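Local coordinates for protein alternansucrase (Leuconostoc mesenteroides, PDB 6HVG) that is a large multidomain protein of glycoside hydrolase family 70, built round a circularly permuted TIM barrel with a bound calcium ion and repeats of the cell-wall-binding type, at residues L705-L715 against R724-A735; Y905-I913 against L930-Q939. All blocks are in the same frame, centred on the assembly; numbering follows the deposited sequence.

Contact 1 (L705-L715 against R724-A735); sequences LDTGYYLNGDL and RPNSGTLVNRIA
L705 crosses I734 at about a right angle, CB lying 3.9 Å from I734 CG1, while a water joins its carbonyl oxygen to the amide of R733. D706 illustrates how a single carboxylate can pin the irregular chain of 724-729. With its CG anti to the backbone N (chi1 -179°), it reaches across to R724, and OD1 offers its syn lone pair to NH2 in a salt bridge of 3.2 Å. Carboxylate and guanidinium are turned 41° apart, and the second bond, from NH1 to OD2, is weak. D706 OD2 also takes T729 N at 3.1 Å, from above the carboxylate plane, and a water that links it to N732 ND2. Y709 stacks its ring on the N732 amide, planes 18° apart, and N732 CB sits over the face, 3.6 Å from the ring centroid, in a CH-pi contact. N732 OD1 in turn accepts I734 N at 3.0 Å, closing an Asx turn, and a water connects it to Y710 OH and A735 N. Finally L715 CD2 touches I734 CD1. Beyond the pair, I734 is bonded through its backbone to M864 of strand 862-866, which L705 also packs on, and T729 OG1 bonds T682 of helix 681-692.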
# COMPACT_ATOMS: atom_id res chain seq x y z
N LEU A 705 -10.82 29.22 -7.33
CA LEU A 705 -12.03 29.85 -7.86
C LEU A 705 -12.86 28.92 -8.75
O LEU A 705 -14.09 28.98 -8.70
CB LEU A 705 -11.67 31.12 -8.64
CG LEU A 705 -10.91 32.23 -7.88
CD1 LEU A 705 -10.67 33.44 -8.76
CD2 LEU A 705 -11.66 32.66 -6.63
N ASP A 706 -12.19 28.09 -9.57
CA ASP A 706 -12.84 27.22 -10.55
C ASP A 706 -13.71 28.09 -11.45
O ASP A 706 -14.94 27.96 -11.46
CB ASP A 706 -13.62 26.11 -9.83
CG ASP A 706 -14.31 25.13 -10.78
OD1 ASP A 706 -13.77 24.86 -11.87
OD2 ASP A 706 -15.40 24.62 -10.44
N THR A 707 -13.08 29.02 -12.17
CA THR A 707 -13.83 29.97 -13.00
C THR A 707 -14.60 29.30 -14.12
O THR A 707 -15.62 29.81 -14.57
CB THR A 707 -12.90 31.06 -13.59
OG1 THR A 707 -11.81 30.44 -14.27
CG2 THR A 707 -12.34 31.92 -12.47
N GLY A 708 -14.12 28.14 -14.55
CA GLY A 708 -14.84 27.31 -15.50
C GLY A 708 -16.28 27.05 -15.11
O GLY A 708 -17.08 26.68 -15.95
N TYR A 709 -16.58 27.21 -13.83
CA TYR A 709 -17.94 27.08 -13.35
C TYR A 709 -18.85 27.95 -14.19
O TYR A 709 -19.91 27.51 -14.61
CB TYR A 709 -18.00 27.50 -11.88
CG TYR A 709 -19.40 27.51 -11.29
CD1 TYR A 709 -20.02 26.33 -10.94
CD2 TYR A 709 -20.10 28.70 -11.09
CE1 TYR A 709 -21.30 26.32 -10.41
CE2 TYR A 709 -21.38 28.70 -10.58
CZ TYR A 709 -21.98 27.51 -10.24
OH TYR A 709 -23.26 27.50 -9.73
N TYR A 710 -18.41 29.18 -14.46
CA TYR A 710 -19.16 30.14 -15.29
C TYR A 710 -18.72 30.00 -16.75
O TYR A 710 -17.55 29.69 -17.02
CB TYR A 710 -18.92 31.59 -14.82
CG TYR A 710 -19.59 31.93 -13.51
CD1 TYR A 710 -20.98 31.94 -13.39
CD2 TYR A 710 -18.83 32.25 -12.39
CE1 TYR A 710 -21.60 32.25 -12.18
CE2 TYR A 710 -19.43 32.57 -11.17
CZ TYR A 710 -20.82 32.57 -11.06
OH TYR A 710 -21.40 32.89 -9.84
N LEU A 711 -19.64 30.23 -17.69
CA LEU A 711 -19.30 30.27 -19.11
C LEU A 711 -18.27 31.37 -19.38
O LEU A 711 -18.50 32.51 -18.98
CB LEU A 711 -20.54 30.49 -19.98
CG LEU A 711 -21.36 29.25 -20.34
CD1 LEU A 711 -22.65 29.60 -21.07
CD2 LEU A 711 -20.53 28.27 -21.18
N ASN A 712 -17.16 31.03 -20.05
CA ASN A 712 -16.10 31.99 -20.41
C ASN A 712 -15.47 32.70 -19.20
O ASN A 712 -15.01 33.86 -19.27
CB ASN A 712 -16.60 33.07 -21.42
CG ASN A 712 -16.92 32.51 -22.81
OD1 ASN A 712 -16.51 31.39 -23.18
ND2 ASN A 712 -17.66 33.30 -23.58
N GLY A 713 -15.43 32.01 -18.07
CA GLY A 713 -14.97 32.64 -16.86
C GLY A 713 -15.46 34.07 -16.84
O GLY A 713 -14.70 34.96 -16.53
N ASP A 714 -16.72 34.29 -17.21
CA ASP A 714 -17.27 35.62 -17.27
C ASP A 714 -17.70 35.99 -15.85
O ASP A 714 -18.87 35.83 -15.45
CB ASP A 714 -18.44 35.72 -18.26
CG ASP A 714 -18.40 37.01 -19.07
OD1 ASP A 714 -18.05 38.08 -18.50
OD2 ASP A 714 -18.71 36.95 -20.27
N LEU A 715 -16.72 36.46 -15.10
CA LEU A 715 -16.95 36.94 -13.76
C LEU A 715 -17.74 38.22 -13.89
O LEU A 715 -18.45 38.63 -12.99
CB LEU A 715 -15.61 37.16 -13.05
CG LEU A 715 -14.69 35.94 -13.07
CD1 LEU A 715 -13.48 36.13 -12.16
CD2 LEU A 715 -15.46 34.69 -12.68
N ARG A 724 -20.75 20.86 -18.34
CA ARG A 724 -19.30 20.65 -18.25
C ARG A 724 -19.07 19.16 -18.03
O ARG A 724 -19.98 18.48 -17.56
CB ARG A 724 -18.69 21.41 -17.07
CG ARG A 724 -18.99 22.90 -17.00
CD ARG A 724 -18.52 23.46 -15.66
NE ARG A 724 -17.06 23.42 -15.50
CZ ARG A 724 -16.41 23.42 -14.34
NH1 ARG A 724 -17.06 23.41 -13.18
NH2 ARG A 724 -15.09 23.40 -14.34
N PRO A 725 -17.85 18.67 -18.33
CA PRO A 725 -17.47 17.26 -18.07
C PRO A 725 -17.29 16.81 -16.58
O PRO A 725 -16.25 16.24 -16.23
CB PRO A 725 -16.17 17.09 -18.90
CG PRO A 725 -15.74 18.46 -19.32
CD PRO A 725 -16.97 19.31 -19.33
N ASN A 726 -18.31 17.03 -15.73
CA ASN A 726 -18.30 16.56 -14.33
C ASN A 726 -17.01 16.94 -13.57
O ASN A 726 -16.35 16.09 -12.96
CB ASN A 726 -18.49 15.02 -14.29
N SER A 727 -16.62 18.21 -13.65
CA SER A 727 -15.35 18.68 -13.11
C SER A 727 -15.49 19.88 -12.14
O SER A 727 -16.58 20.42 -11.89
CB SER A 727 -14.42 19.03 -14.28
OG SER A 727 -15.14 19.60 -15.36
N GLY A 728 -14.36 20.24 -11.57
CA GLY A 728 -14.26 21.44 -10.75
C GLY A 728 -14.63 21.19 -9.30
O GLY A 728 -14.90 20.06 -8.89
N THR A 729 -14.69 22.27 -8.55
CA THR A 729 -14.80 22.19 -7.11
C THR A 729 -16.29 22.01 -6.85
O THR A 729 -17.13 22.45 -7.64
CB THR A 729 -14.23 23.45 -6.42
OG1 THR A 729 -13.91 23.14 -5.07
CG2 THR A 729 -15.24 24.63 -6.44
N LEU A 730 -16.61 21.36 -5.74
CA LEU A 730 -17.99 20.97 -5.42
C LEU A 730 -18.94 22.14 -5.21
O LEU A 730 -20.11 22.08 -5.59
CB LEU A 730 -17.97 20.12 -4.17
CG LEU A 730 -19.32 19.70 -3.59
CD1 LEU A 730 -20.03 18.77 -4.55
CD2 LEU A 730 -19.14 19.05 -2.23
N VAL A 731 -18.42 23.22 -4.60
CA VAL A 731 -19.21 24.42 -4.32
C VAL A 731 -18.48 25.65 -4.85
O VAL A 731 -17.38 25.97 -4.39
CB VAL A 731 -19.44 24.57 -2.80
CG1 VAL A 731 -20.15 25.89 -2.47
CG2 VAL A 731 -20.22 23.40 -2.25
N ASN A 732 -19.10 26.36 -5.79
CA ASN A 732 -18.48 27.59 -6.26
C ASN A 732 -18.64 28.70 -5.22
O ASN A 732 -19.72 28.86 -4.63
CB ASN A 732 -19.02 28.07 -7.60
CG ASN A 732 -18.04 29.02 -8.31
OD1 ASN A 732 -18.09 30.24 -8.13
ND2 ASN A 732 -17.13 28.46 -9.06
N ARG A 733 -17.57 29.45 -5.01
CA ARG A 733 -17.54 30.48 -4.00
C ARG A 733 -17.09 31.83 -4.55
O ARG A 733 -16.80 32.76 -3.79
CB ARG A 733 -16.63 30.02 -2.88
CG ARG A 733 -17.21 28.87 -2.08
CD ARG A 733 -16.31 28.46 -0.94
NE ARG A 733 -16.89 27.38 -0.16
CZ ARG A 733 -16.72 26.08 -0.41
NH1 ARG A 733 -15.99 25.65 -1.42
NH2 ARG A 733 -17.32 25.19 0.37
N ILE A 734 -17.09 31.98 -5.87
CA ILE A 734 -16.71 33.25 -6.50
C ILE A 734 -17.71 34.32 -6.13
O ILE A 734 -17.33 35.41 -5.72
CB ILE A 734 -16.63 33.12 -8.03
CG1 ILE A 734 -15.42 32.25 -8.42
CG2 ILE A 734 -16.57 34.49 -8.70
CD1 ILE A 734 -15.37 31.84 -9.88
N ALA A 735 -19.00 33.99 -6.28
CA ALA A 735 -20.08 34.87 -5.82
C ALA A 735 -21.25 34.03 -5.34
O ALA A 735 -22.27 33.91 -6.02
CB ALA A 735 -20.52 35.82 -6.92
O HOH W 1 -15.25 29.13 -6.37
O HOH W 2 -17.50 25.49 -9.14
O HOH W 3 -20.32 31.64 -7.44

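Contact 2 (Y905-I913 against L930-Q939); sequences YKNQGIGVI and LHMGKAHKNQ
K906 O, a backbone carbonyl, is gripped by Q939, whose NE2 donates at 2.7 Å along a nearly straight path (160°), the acceptor lying close to the amide plane. K906 O also lies at the edge of the H936 ring, 3.3 Å from H936 CE1. H936 steadies the grip as well: its ND1 donates to Q939 OE1 at 2.8 Å, which holds the amide so that NE2 is the end that donates to K906 O. Since H936 NE2 is bonded to F886 O, both ring nitrogens meet carbonyl oxygens, a setting that may favour the protonated ring. The side chain of K906, bent at chi2 and chi4, reaches across so that NZ bonds A935 O at 2.8 Å. Y905 turns a ring edge to that carbonyl, and its CE2 rests 3.8 Å from A935 CB. Farther along, polar contact gives way to packing: M932 folds its CE onto G911 CA, and L930 CD2 meets I913 CG1 at 3.7 Å. In 930-939 a type I turn, G933 to H936, leads into a type II turn, H936 to Q939, carrying the chain off strand 927-931. Strand 910-915 lies in a large antiparallel sheet and strand 927-931 pairs instead with 971-975, so L930, at the end of one sheet, and M932 just beyond it pack on the other, as in the antiparallel beta domain C of this family.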
# COMPACT_ATOMS: atom_id res chain seq x y z
N TYR A 905 -26.11 41.98 10.98
CA TYR A 905 -25.07 41.99 9.95
C TYR A 905 -23.96 43.02 10.11
O TYR A 905 -22.82 42.76 9.69
CB TYR A 905 -25.70 42.18 8.56
CG TYR A 905 -26.18 43.58 8.23
CD1 TYR A 905 -27.48 43.98 8.53
CD2 TYR A 905 -25.35 44.49 7.61
CE1 TYR A 905 -27.95 45.24 8.22
CE2 TYR A 905 -25.81 45.77 7.29
CZ TYR A 905 -27.11 46.14 7.60
OH TYR A 905 -27.58 47.40 7.29
N LYS A 906 -24.27 44.19 10.68
CA LYS A 906 -23.33 45.31 10.66
C LYS A 906 -21.99 45.00 11.34
O LYS A 906 -20.94 45.43 10.84
CB LYS A 906 -23.96 46.59 11.24
CG LYS A 906 -24.37 47.63 10.19
CD LYS A 906 -23.16 48.46 9.72
CE LYS A 906 -23.51 49.70 8.91
NZ LYS A 906 -23.89 49.43 7.50
N ASN A 907 -22.02 44.26 12.44
CA ASN A 907 -20.79 43.90 13.15
C ASN A 907 -20.29 42.50 12.86
O ASN A 907 -19.40 42.00 13.55
CB ASN A 907 -20.99 44.15 14.63
CG ASN A 907 -21.33 45.60 14.93
OD1 ASN A 907 -22.43 45.91 15.38
ND2 ASN A 907 -20.40 46.51 14.63
N GLN A 908 -20.84 41.89 11.82
CA GLN A 908 -20.48 40.53 11.40
C GLN A 908 -19.72 40.63 10.06
O GLN A 908 -19.45 41.73 9.57
CB GLN A 908 -21.74 39.67 11.27
CG GLN A 908 -22.39 39.35 12.58
CD GLN A 908 -23.66 38.55 12.44
OE1 GLN A 908 -24.10 38.21 11.35
NE2 GLN A 908 -24.25 38.20 13.58
N GLY A 909 -19.37 39.48 9.48
CA GLY A 909 -18.60 39.42 8.27
C GLY A 909 -17.11 39.37 8.57
O GLY A 909 -16.67 39.71 9.66
N ILE A 910 -16.33 38.92 7.58
CA ILE A 910 -14.90 38.73 7.76
C ILE A 910 -14.18 38.87 6.41
O ILE A 910 -14.79 38.65 5.37
CB ILE A 910 -14.63 37.35 8.39
CG1 ILE A 910 -13.17 37.20 8.83
CG2 ILE A 910 -14.96 36.22 7.43
CD1 ILE A 910 -12.92 36.03 9.78
N GLY A 911 -12.90 39.26 6.45
CA GLY A 911 -12.10 39.40 5.24
C GLY A 911 -10.83 38.59 5.36
O GLY A 911 -10.10 38.71 6.35
N VAL A 912 -10.57 37.74 4.37
CA VAL A 912 -9.38 36.89 4.38
C VAL A 912 -8.55 37.10 3.11
O VAL A 912 -9.08 37.07 2.00
CB VAL A 912 -9.75 35.42 4.51
CG1 VAL A 912 -8.49 34.56 4.57
CG2 VAL A 912 -10.58 35.23 5.75
N ILE A 913 -7.26 37.36 3.31
CA ILE A 913 -6.28 37.50 2.26
C ILE A 913 -5.20 36.44 2.47
O ILE A 913 -4.63 36.35 3.56
CB ILE A 913 -5.62 38.89 2.28
CG1 ILE A 913 -6.70 39.98 2.27
CG2 ILE A 913 -4.68 39.04 1.09
CD1 ILE A 913 -6.16 41.35 2.59
N LEU A 930 -10.04 44.29 -0.48
CA LEU A 930 -11.09 43.43 0.05
C LEU A 930 -12.44 44.11 -0.09
O LEU A 930 -12.71 45.08 0.59
CB LEU A 930 -10.84 43.17 1.54
CG LEU A 930 -9.83 42.10 1.96
CD1 LEU A 930 -9.69 42.11 3.46
CD2 LEU A 930 -10.22 40.72 1.47
N HIS A 931 -13.29 43.60 -0.96
CA HIS A 931 -14.62 44.18 -1.11
C HIS A 931 -15.55 43.64 -0.00
O HIS A 931 -16.30 42.68 -0.19
CB HIS A 931 -15.19 43.90 -2.52
CG HIS A 931 -14.32 44.37 -3.63
ND1 HIS A 931 -13.37 43.57 -4.22
CD2 HIS A 931 -14.24 45.57 -4.26
CE1 HIS A 931 -12.74 44.25 -5.16
NE2 HIS A 931 -13.25 45.47 -5.20
N MET A 932 -15.48 44.30 1.15
CA MET A 932 -16.27 43.95 2.32
C MET A 932 -17.77 44.16 2.10
O MET A 932 -18.57 43.68 2.89
CB MET A 932 -15.85 44.80 3.51
CG MET A 932 -14.44 44.53 4.02
SD MET A 932 -14.29 42.90 4.78
CE MET A 932 -13.45 42.05 3.50
N GLY A 933 -18.12 44.95 1.09
CA GLY A 933 -19.49 45.06 0.63
C GLY A 933 -20.17 46.36 0.96
O GLY A 933 -19.83 47.04 1.91
N LYS A 934 -21.20 46.69 0.19
CA LYS A 934 -21.96 47.93 0.32
C LYS A 934 -22.88 47.95 1.55
O LYS A 934 -23.52 48.97 1.84
CB LYS A 934 -22.76 48.16 -0.98
CG LYS A 934 -21.84 48.22 -2.20
CD LYS A 934 -22.18 49.32 -3.21
CE LYS A 934 -20.93 49.83 -3.95
NZ LYS A 934 -20.35 48.78 -4.83
N ALA A 935 -22.97 46.83 2.26
CA ALA A 935 -23.54 46.80 3.60
C ALA A 935 -22.57 47.28 4.67
O ALA A 935 -22.96 47.41 5.81
CB ALA A 935 -24.04 45.39 3.91
N HIS A 936 -21.32 47.55 4.30
CA HIS A 936 -20.31 48.02 5.25
C HIS A 936 -19.57 49.26 4.76
O HIS A 936 -18.34 49.29 4.82
CB HIS A 936 -19.31 46.90 5.53
CG HIS A 936 -19.92 45.70 6.14
ND1 HIS A 936 -19.95 45.50 7.50
CD2 HIS A 936 -20.56 44.64 5.59
CE1 HIS A 936 -20.57 44.37 7.77
NE2 HIS A 936 -20.94 43.82 6.63
N LYS A 937 -20.32 50.27 4.32
CA LYS A 937 -19.71 51.52 3.88
C LYS A 937 -19.15 52.25 5.08
O LYS A 937 -19.77 52.28 6.15
CB LYS A 937 -20.72 52.43 3.16
CG LYS A 937 -21.48 51.78 2.03
CD LYS A 937 -22.43 52.75 1.33
CE LYS A 937 -23.08 52.10 0.12
NZ LYS A 937 -24.29 52.81 -0.34
N ASN A 938 -17.96 52.83 4.89
CA ASN A 938 -17.32 53.74 5.87
C ASN A 938 -17.02 53.14 7.26
O ASN A 938 -16.64 53.83 8.18
CB ASN A 938 -18.17 55.00 6.00
CG ASN A 938 -18.37 55.68 4.65
OD1 ASN A 938 -19.51 55.84 4.19
ND2 ASN A 938 -17.27 56.03 3.99
N GLN A 939 -17.13 51.82 7.37
CA GLN A 939 -16.97 51.12 8.62
C GLN A 939 -15.49 50.91 8.99
O GLN A 939 -14.64 50.76 8.12
CB GLN A 939 -17.65 49.75 8.52
CG GLN A 939 -17.71 48.98 9.81
CD GLN A 939 -18.91 48.06 9.87
OE1 GLN A 939 -19.65 47.91 8.90
NE2 GLN A 939 -19.10 47.43 11.02

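How the contacts relate
Followed from the N terminus, the two contacts come in series, neither nested nor crossed. Contact 1 closes first, folding back the long loop between helix 681-692 and strand 735-736, just ahead of barrel strand 745-747. Contact 2 follows the next barrel strand, 821-825, and closes the excursion from strand 910-915 to strand 927-931; the chain rejoins the barrel only at 1045-1047. The centres of contact 1 and contact 2 are about 24 Å apart, and the nearest atoms of contact 1 and contact 2 about 9 Å apart, without touching. One sheet relates them nevertheless: strand 735-736, entered at the end of contact 1, pairs with 862-866, then 881-885, then 910-915. The barrel-side loop and the beta domain are thus joined through one shared sheet.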